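PDB 6ANY: Bm4233, isoform b from Brugia malayi, which probably binds and transports sterols as a secreted venom allergen-like protein of the CAP superfamily, and is a vaccine candidate for lymphatic filariasis. Local coordinates for residues G78-S89 / R158-A169. Sequence-based numbering, arbitrary orientation.
Sequences GIGENVYAYWSS and RTLIAICHYSPA
Strands 80-87 and 159-167 run antiparallel, their axes 4.5 Å apart at closest approach, with paired backbone bonds joining G80 to Y166, N82 to C164, Y84 to A162 and Y86 to L160. On the face that carries E81, V83, I163 and H165, E81 and H165 lie side by side: H165 NE2 donates to the anti lone pair of E81 OE2 (2.7 Å, 164°), and carboxylate and imidazole are nearly coplanar. The extended E81 chain, with CG anti to the backbone N (chi1 179°), runs along the ring edge, while I79, just before the strand, lays CG2 over a ring face in a CH-pi contact. H70 ND1 bonds to E81 OE1 and S71 OG to OE2, which is thus gripped twice; S58 OG hydrogen-bonds H165 ND1, engaging both ring nitrogens. This is the central sheet of the alpha-beta-alpha sandwich of the CAP fold, and E81 with H70 and H165 is consistent with the His/Glu cluster of the family's central cavity. On the opposite face N82 ND2 donates to Y166 OH (3.0 Å), the hydroxyl tilted from the amide plane, and also bonds H134 O. Y84 CD2 lies 4.0 Å from A162 CB, the ring edge also facing L160 CD2. V83 CG1 meets I163 CD1 at 3.8 Å.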
ATOM      1  N   GLY A  78     -13.481   8.114   2.531  1.00 29.92           N
ATOM      2  CA  GLY A  78     -12.322   8.308   3.415  1.00 28.52           C
ATOM      3  C   GLY A  78     -11.277   7.212   3.327  1.00 26.67           C
ATOM      4  O   GLY A  78     -10.391   7.151   4.155  1.00 25.96           O
ATOM      5  N   ILE A  79     -11.372   6.335   2.334  1.00 25.86           N
ATOM      6  CA  ILE A  79     -10.587   5.109   2.288  1.00 24.30           C
ATOM      7  C   ILE A  79     -10.023   4.908   0.898  1.00 20.79           C
ATOM      8  O   ILE A  79     -10.770   4.912  -0.068  1.00 20.71           O
ATOM      9  CB  ILE A  79     -11.441   3.891   2.776  1.00 27.90           C
ATOM     10  CG1 ILE A  79     -11.597   3.935   4.306  1.00 28.47           C
ATOM     11  CG2 ILE A  79     -10.867   2.550   2.376  1.00 30.37           C
ATOM     12  CD1 ILE A  79     -13.046   3.767   4.758  1.00 30.07           C
ATOM     13  N   GLY A  80      -8.704   4.634   0.820  1.00 18.03           N
ATOM     14  CA  GLY A  80      -8.068   4.247  -0.425  1.00 15.27           C
ATOM     15  C   GLY A  80      -8.283   2.786  -0.754  1.00 14.87           C
ATOM     16  O   GLY A  80      -8.463   1.989   0.156  1.00 14.16           O
ATOM     17  N   GLU A  81      -8.210   2.417  -2.047  1.00 14.11           N
ATOM     18  CA  GLU A  81      -8.367   0.999  -2.423  1.00 13.84           C
ATOM     19  C   GLU A  81      -7.467   0.579  -3.545  1.00 13.33           C
ATOM     20  O   GLU A  81      -7.405   1.247  -4.518  1.00 15.19           O
ATOM     21  CB  GLU A  81      -9.837   0.690  -2.773  1.00 14.33           C
ATOM     22  CG  GLU A  81     -10.107  -0.767  -3.200  1.00 13.53           C
ATOM     23  CD  GLU A  81     -11.559  -0.974  -3.512  1.00 13.34           C
ATOM     24  OE1 GLU A  81     -11.971  -0.622  -4.651  1.00 12.98           O
ATOM     25  OE2 GLU A  81     -12.318  -1.417  -2.621  1.00 13.26           O
ATOM     26  N   ASN A  82      -6.750  -0.548  -3.394  1.00 12.63           N
ATOM     27  CA  ASN A  82      -5.898  -1.132  -4.413  1.00 11.87           C
ATOM     28  C   ASN A  82      -6.432  -2.562  -4.655  1.00 12.65           C
ATOM     29  O   ASN A  82      -6.815  -3.254  -3.717  1.00 12.97           O
ATOM     30  CB  ASN A  82      -4.455  -1.180  -3.953  1.00 13.12           C
ATOM     31  CG  ASN A  82      -3.666   0.144  -4.184  1.00 14.10           C
ATOM     32  OD1 ASN A  82      -4.083   0.985  -4.984  1.00 14.74           O
ATOM     33  ND2 ASN A  82      -2.435   0.222  -3.619  1.00 12.94           N
ATOM     34  N   VAL A  83      -6.450  -2.987  -5.921  1.00 12.32           N
ATOM     35  CA  VAL A  83      -7.024  -4.243  -6.388  1.00 11.87           C
ATOM     36  C   VAL A  83      -5.997  -5.000  -7.189  1.00 12.03           C
ATOM     37  O   VAL A  83      -5.344  -4.449  -8.032  1.00 11.76           O
ATOM     38  CB  VAL A  83      -8.234  -3.986  -7.322  1.00 12.00           C
ATOM     39  CG1 VAL A  83      -8.786  -5.287  -7.779  1.00 11.89           C
ATOM     40  CG2 VAL A  83      -9.324  -3.113  -6.618  1.00 11.74           C
ATOM     41  N   TYR A  84      -5.819  -6.279  -6.863  1.00 12.94           N
ATOM     42  CA  TYR A  84      -4.871  -7.152  -7.562  1.00 13.13           C
ATOM     43  C   TYR A  84      -5.532  -8.495  -7.854  1.00 12.94           C
ATOM     44  O   TYR A  84      -6.282  -8.992  -7.056  1.00 13.49           O
ATOM     45  CB  TYR A  84      -3.600  -7.354  -6.727  1.00 14.40           C
ATOM     46  CG  TYR A  84      -2.715  -8.535  -7.127  1.00 14.98           C
ATOM     47  CD1 TYR A  84      -1.717  -8.391  -8.037  1.00 15.23           C
ATOM     48  CD2 TYR A  84      -2.899  -9.798  -6.562  1.00 16.58           C
ATOM     49  CE1 TYR A  84      -0.901  -9.468  -8.423  1.00 15.94           C
ATOM     50  CE2 TYR A  84      -2.114 -10.888  -6.931  1.00 15.48           C
ATOM     51  CZ  TYR A  84      -1.097 -10.725  -7.811  1.00 16.74           C
ATOM     52  OH  TYR A  84      -0.331 -11.822  -8.184  1.00 19.08           O
ATOM     53  N   ALA A  85      -5.247  -9.068  -9.018  1.00 13.37           N
ATOM     54  CA  ALA A  85      -5.691 -10.422  -9.371  1.00 14.17           C
ATOM     55  C   ALA A  85      -4.606 -11.243 -10.074  1.00 14.88           C
ATOM     56  O   ALA A  85      -3.693 -10.716 -10.707  1.00 15.66           O
ATOM     57  CB  ALA A  85      -6.923 -10.411 -10.229  1.00 13.57           C
ATOM     58  N   TYR A  86      -4.706 -12.534  -9.891  1.00 14.21           N
ATOM     59  CA  TYR A  86      -3.904 -13.456 -10.606  1.00 15.35           C
ATOM     60  C   TYR A  86      -4.803 -14.501 -11.151  1.00 15.06           C
ATOM     61  O   TYR A  86      -5.555 -15.118 -10.386  1.00 14.36           O
ATOM     62  CB  TYR A  86      -2.902 -14.165  -9.680  1.00 15.99           C
ATOM     63  CG  TYR A  86      -1.870 -14.917 -10.428  1.00 16.00           C
ATOM     64  CD1 TYR A  86      -0.717 -14.275 -10.917  1.00 18.01           C
ATOM     65  CD2 TYR A  86      -2.029 -16.256 -10.685  1.00 17.36           C
ATOM     66  CE1 TYR A  86       0.265 -14.978 -11.600  1.00 18.84           C
ATOM     67  CE2 TYR A  86      -1.050 -16.988 -11.393  1.00 18.60           C
ATOM     68  CZ  TYR A  86       0.086 -16.337 -11.854  1.00 18.89           C
ATOM     69  OH  TYR A  86       1.069 -17.041 -12.524  1.00 21.00           O
ATOM     70  N   TRP A  87      -4.696 -14.732 -12.460  1.00 15.42           N
ATOM     71  CA  TRP A  87      -5.567 -15.649 -13.154  1.00 16.51           C
ATOM     72  C   TRP A  87      -4.807 -16.841 -13.611  1.00 18.22           C
ATOM     73  O   TRP A  87      -3.897 -16.700 -14.413  1.00 19.65           O
ATOM     74  CB  TRP A  87      -6.230 -14.990 -14.361  1.00 16.05           C
ATOM     75  CG  TRP A  87      -7.121 -13.922 -14.050  1.00 16.01           C
ATOM     76  CD1 TRP A  87      -8.449 -14.014 -13.824  1.00 16.91           C
ATOM     77  CD2 TRP A  87      -6.805 -12.535 -14.033  1.00 16.43           C
ATOM     78  NE1 TRP A  87      -9.001 -12.752 -13.607  1.00 16.34           N
ATOM     79  CE2 TRP A  87      -7.994 -11.833 -13.744  1.00 16.59           C
ATOM     80  CE3 TRP A  87      -5.625 -11.812 -14.192  1.00 16.81           C
ATOM     81  CZ2 TRP A  87      -8.032 -10.466 -13.640  1.00 15.53           C
ATOM     82  CZ3 TRP A  87      -5.681 -10.432 -14.071  1.00 16.10           C
ATOM     83  CH2 TRP A  87      -6.877  -9.793 -13.790  1.00 15.36           C
ATOM     84  N   SER A  88      -5.169 -18.017 -13.086  1.00 20.87           N
ATOM     85  CA  SER A  88      -4.495 -19.259 -13.441  1.00 21.78           C
ATOM     86  C   SER A  88      -5.444 -20.224 -14.198  1.00 26.17           C
ATOM     87  O   SER A  88      -6.652 -19.995 -14.274  1.00 27.50           O
ATOM     88  CB  SER A  88      -3.919 -19.880 -12.170  1.00 24.32           C
ATOM     89  OG  SER A  88      -3.212 -21.095 -12.420  1.00 25.34           O
ATOM     90  N   SER A  89      -4.861 -21.240 -14.833  1.00 27.83           N
ATOM     91  CA  SER A  89      -5.594 -22.387 -15.397  1.00 28.34           C
ATOM     92  C   SER A  89      -5.597 -23.596 -14.441  1.00 27.90           C
ATOM     93  O   SER A  89      -6.226 -24.571 -14.728  1.00 36.28           O
ATOM     94  CB  SER A  89      -4.975 -22.789 -16.774  1.00 30.10           C
ATOM     95  OG  SER A  89      -3.609 -23.162 -16.620  1.00 30.13           O
ATOM     96  N   ARG A 158      -9.555 -20.874  -9.390  1.00 16.71           N
ATOM     97  CA  ARG A 158      -8.486 -20.682 -10.372  1.00 17.74           C
ATOM     98  C   ARG A 158      -8.067 -19.231 -10.504  1.00 16.59           C
ATOM     99  O   ARG A 158      -7.144 -18.922 -11.268  1.00 15.51           O
ATOM    100  CB  ARG A 158      -8.887 -21.252 -11.736  1.00 21.25           C
ATOM    101  CG  ARG A 158      -8.842 -22.759 -11.769  1.00 25.03           C
ATOM    102  CD  ARG A 158      -9.571 -23.282 -12.994  1.00 32.24           C
ATOM    103  NE  ARG A 158      -9.263 -24.709 -13.247  1.00 36.71           N
ATOM    104  CZ  ARG A 158     -10.004 -25.765 -12.872  1.00 42.33           C
ATOM    105  NH1 ARG A 158     -11.151 -25.660 -12.174  1.00 41.43           N
ATOM    106  NH2 ARG A 158      -9.591 -26.977 -13.221  1.00 47.58           N
ATOM    107  N   THR A 159      -8.730 -18.370  -9.758  1.00 15.47           N
ATOM    108  CA  THR A 159      -8.448 -16.970  -9.730  1.00 17.74           C
ATOM    109  C   THR A 159      -8.274 -16.455  -8.300  1.00 16.01           C
ATOM    110  O   THR A 159      -9.056 -16.753  -7.412  1.00 14.45           O
ATOM    111  CB  THR A 159      -9.553 -16.203 -10.495  1.00 20.58           C
ATOM    112  OG1 THR A 159      -9.423 -16.543 -11.879  1.00 22.49           O
ATOM    113  CG2 THR A 159      -9.412 -14.696 -10.351  1.00 20.90           C
ATOM    114  N   LEU A 160      -7.207 -15.696  -8.103  1.00 16.10           N
ATOM    115  CA  LEU A 160      -6.891 -15.106  -6.837  1.00 15.83           C
ATOM    116  C   LEU A 160      -7.142 -13.653  -6.937  1.00 15.04           C
ATOM    117  O   LEU A 160      -6.697 -13.038  -7.899  1.00 12.46           O
ATOM    118  CB  LEU A 160      -5.454 -15.344  -6.473  1.00 18.32           C
ATOM    119  CG  LEU A 160      -4.646 -14.329  -5.660  1.00 21.41           C
ATOM    120  CD1 LEU A 160      -5.205 -14.217  -4.247  1.00 24.56           C
ATOM    121  CD2 LEU A 160      -3.201 -14.814  -5.553  1.00 23.97           C
ATOM    122  N   ILE A 161      -7.823 -13.104  -5.916  1.00 13.67           N
ATOM    123  CA  ILE A 161      -8.072 -11.664  -5.835  1.00 14.24           C
ATOM    124  C   ILE A 161      -7.573 -11.148  -4.504  1.00 13.38           C
ATOM    125  O   ILE A 161      -7.943 -11.654  -3.468  1.00 13.99           O
ATOM    126  CB  ILE A 161      -9.614 -11.340  -5.952  1.00 14.71           C
ATOM    127  CG1 ILE A 161     -10.225 -11.807  -7.291  1.00 14.57           C
ATOM    128  CG2 ILE A 161      -9.930  -9.875  -5.673  1.00 14.19           C
ATOM    129  CD1 ILE A 161     -10.322 -10.770  -8.361  1.00 15.09           C
ATOM    130  N   ALA A 162      -6.827 -10.070  -4.521  1.00 12.76           N
ATOM    131  CA  ALA A 162      -6.424  -9.443  -3.288  1.00 12.89           C
ATOM    132  C   ALA A 162      -6.871  -7.969  -3.284  1.00 13.28           C
ATOM    133  O   ALA A 162      -6.643  -7.253  -4.233  1.00 13.91           O
ATOM    134  CB  ALA A 162      -4.935  -9.546  -3.125  1.00 13.25           C
ATOM    135  N   ILE A 163      -7.487  -7.539  -2.203  1.00 12.69           N
ATOM    136  CA  ILE A 163      -7.978  -6.175  -2.064  1.00 13.13           C
ATOM    137  C   ILE A 163      -7.360  -5.551  -0.803  1.00 12.33           C
ATOM    138  O   ILE A 163      -7.401  -6.113   0.258  1.00 13.07           O
ATOM    139  CB  ILE A 163      -9.521  -6.127  -1.912  1.00 12.15           C
ATOM    140  CG1 ILE A 163     -10.235  -6.975  -3.001  1.00 12.13           C
ATOM    141  CG2 ILE A 163      -9.990  -4.690  -1.866  1.00 12.77           C
ATOM    142  CD1 ILE A 163     -10.105  -6.516  -4.402  1.00 12.32           C
ATOM    143  N   CYS A 164      -6.770  -4.383  -0.951  1.00 12.97           N
ATOM    144  CA  CYS A 164      -6.216  -3.658   0.191  1.00 13.47           C
ATOM    145  C   CYS A 164      -6.901  -2.313   0.277  1.00 13.45           C
ATOM    146  O   CYS A 164      -7.066  -1.629  -0.758  1.00 13.47           O
ATOM    147  CB  CYS A 164      -4.702  -3.539   0.105  1.00 14.02           C
ATOM    148  SG  CYS A 164      -3.737  -5.002   0.488  1.00 16.24           S
ATOM    149  N   HIS A 165      -7.297  -1.967   1.497  1.00 13.69           N
ATOM    150  CA  HIS A 165      -7.839  -0.654   1.886  1.00 14.04           C
ATOM    151  C   HIS A 165      -6.891   0.147   2.765  1.00 13.73           C
ATOM    152  O   HIS A 165      -6.234  -0.390   3.658  1.00 12.45           O
ATOM    153  CB  HIS A 165      -9.154  -0.824   2.614  1.00 13.95           C
ATOM    154  CG  HIS A 165     -10.284  -1.178   1.704  1.00 14.61           C
ATOM    155  ND1 HIS A 165     -11.547  -1.471   2.160  1.00 14.21           N
ATOM    156  CD2 HIS A 165     -10.347  -1.249   0.357  1.00 13.62           C
ATOM    157  CE1 HIS A 165     -12.343  -1.693   1.139  1.00 12.92           C
ATOM    158  NE2 HIS A 165     -11.644  -1.541   0.032  1.00 13.39           N
ATOM    159  N   TYR A 166      -6.841   1.449   2.511  1.00 14.55           N
ATOM    160  CA  TYR A 166      -5.860   2.342   3.160  1.00 14.32           C
ATOM    161  C   TYR A 166      -6.552   3.520   3.755  1.00 16.21           C
ATOM    162  O   TYR A 166      -7.465   4.068   3.146  1.00 17.77           O
ATOM    163  CB  TYR A 166      -4.839   2.851   2.152  1.00 14.69           C
ATOM    164  CG  TYR A 166      -4.181   1.762   1.293  1.00 14.78           C
ATOM    165  CD1 TYR A 166      -4.869   1.147   0.274  1.00 13.84           C
ATOM    166  CD2 TYR A 166      -2.875   1.364   1.529  1.00 14.20           C
ATOM    167  CE1 TYR A 166      -4.269   0.159  -0.498  1.00 13.31           C
ATOM    168  CE2 TYR A 166      -2.291   0.391   0.804  1.00 13.60           C
ATOM    169  CZ  TYR A 166      -2.975  -0.213  -0.218  1.00 13.43           C
ATOM    170  OH  TYR A 166      -2.266  -1.165  -0.913  1.00 11.41           O
ATOM    171  N   SER A 167      -6.117   3.943   4.938  1.00 17.68           N
ATOM    172  CA  SER A 167      -6.699   5.111   5.592  1.00 18.03           C
ATOM    173  C   SER A 167      -5.652   5.880   6.390  1.00 17.06           C
ATOM    174  O   SER A 167      -4.863   5.286   7.125  1.00 13.78           O
ATOM    175  CB  SER A 167      -7.855   4.693   6.505  1.00 20.27           C
ATOM    176  OG  SER A 167      -8.375   5.806   7.209  1.00 23.37           O
ATOM    177  N   PRO A 168      -5.644   7.203   6.245  1.00 18.96           N
ATOM    178  CA  PRO A 168      -6.584   7.899   5.369  1.00 17.92           C
ATOM    179  C   PRO A 168      -6.224   7.673   3.911  1.00 17.37           C
ATOM    180  O   PRO A 168      -5.098   7.291   3.592  1.00 18.68           O
ATOM    181  CB  PRO A 168      -6.380   9.369   5.740  1.00 20.00           C
ATOM    182  CG  PRO A 168      -4.969   9.437   6.213  1.00 20.00           C
ATOM    183  CD  PRO A 168      -4.708   8.130   6.906  1.00 20.00           C
ATOM    184  N   ALA A 169      -7.191   7.911   3.039  1.00 16.82           N
ATOM    185  CA  ALA A 169      -7.020   7.721   1.629  1.00 17.89           C
ATOM    186  C   ALA A 169      -5.979   8.641   1.076  1.00 18.91           C
ATOM    187  O   ALA A 169      -5.894   9.738   1.461  1.00 18.16           O
ATOM    188  CB  ALA A 169      -8.318   7.853   0.888  1.00 18.00           C
TER
HETATM  189  O   HOH W   1      -8.629 -18.018 -13.783  1.00 22.73           O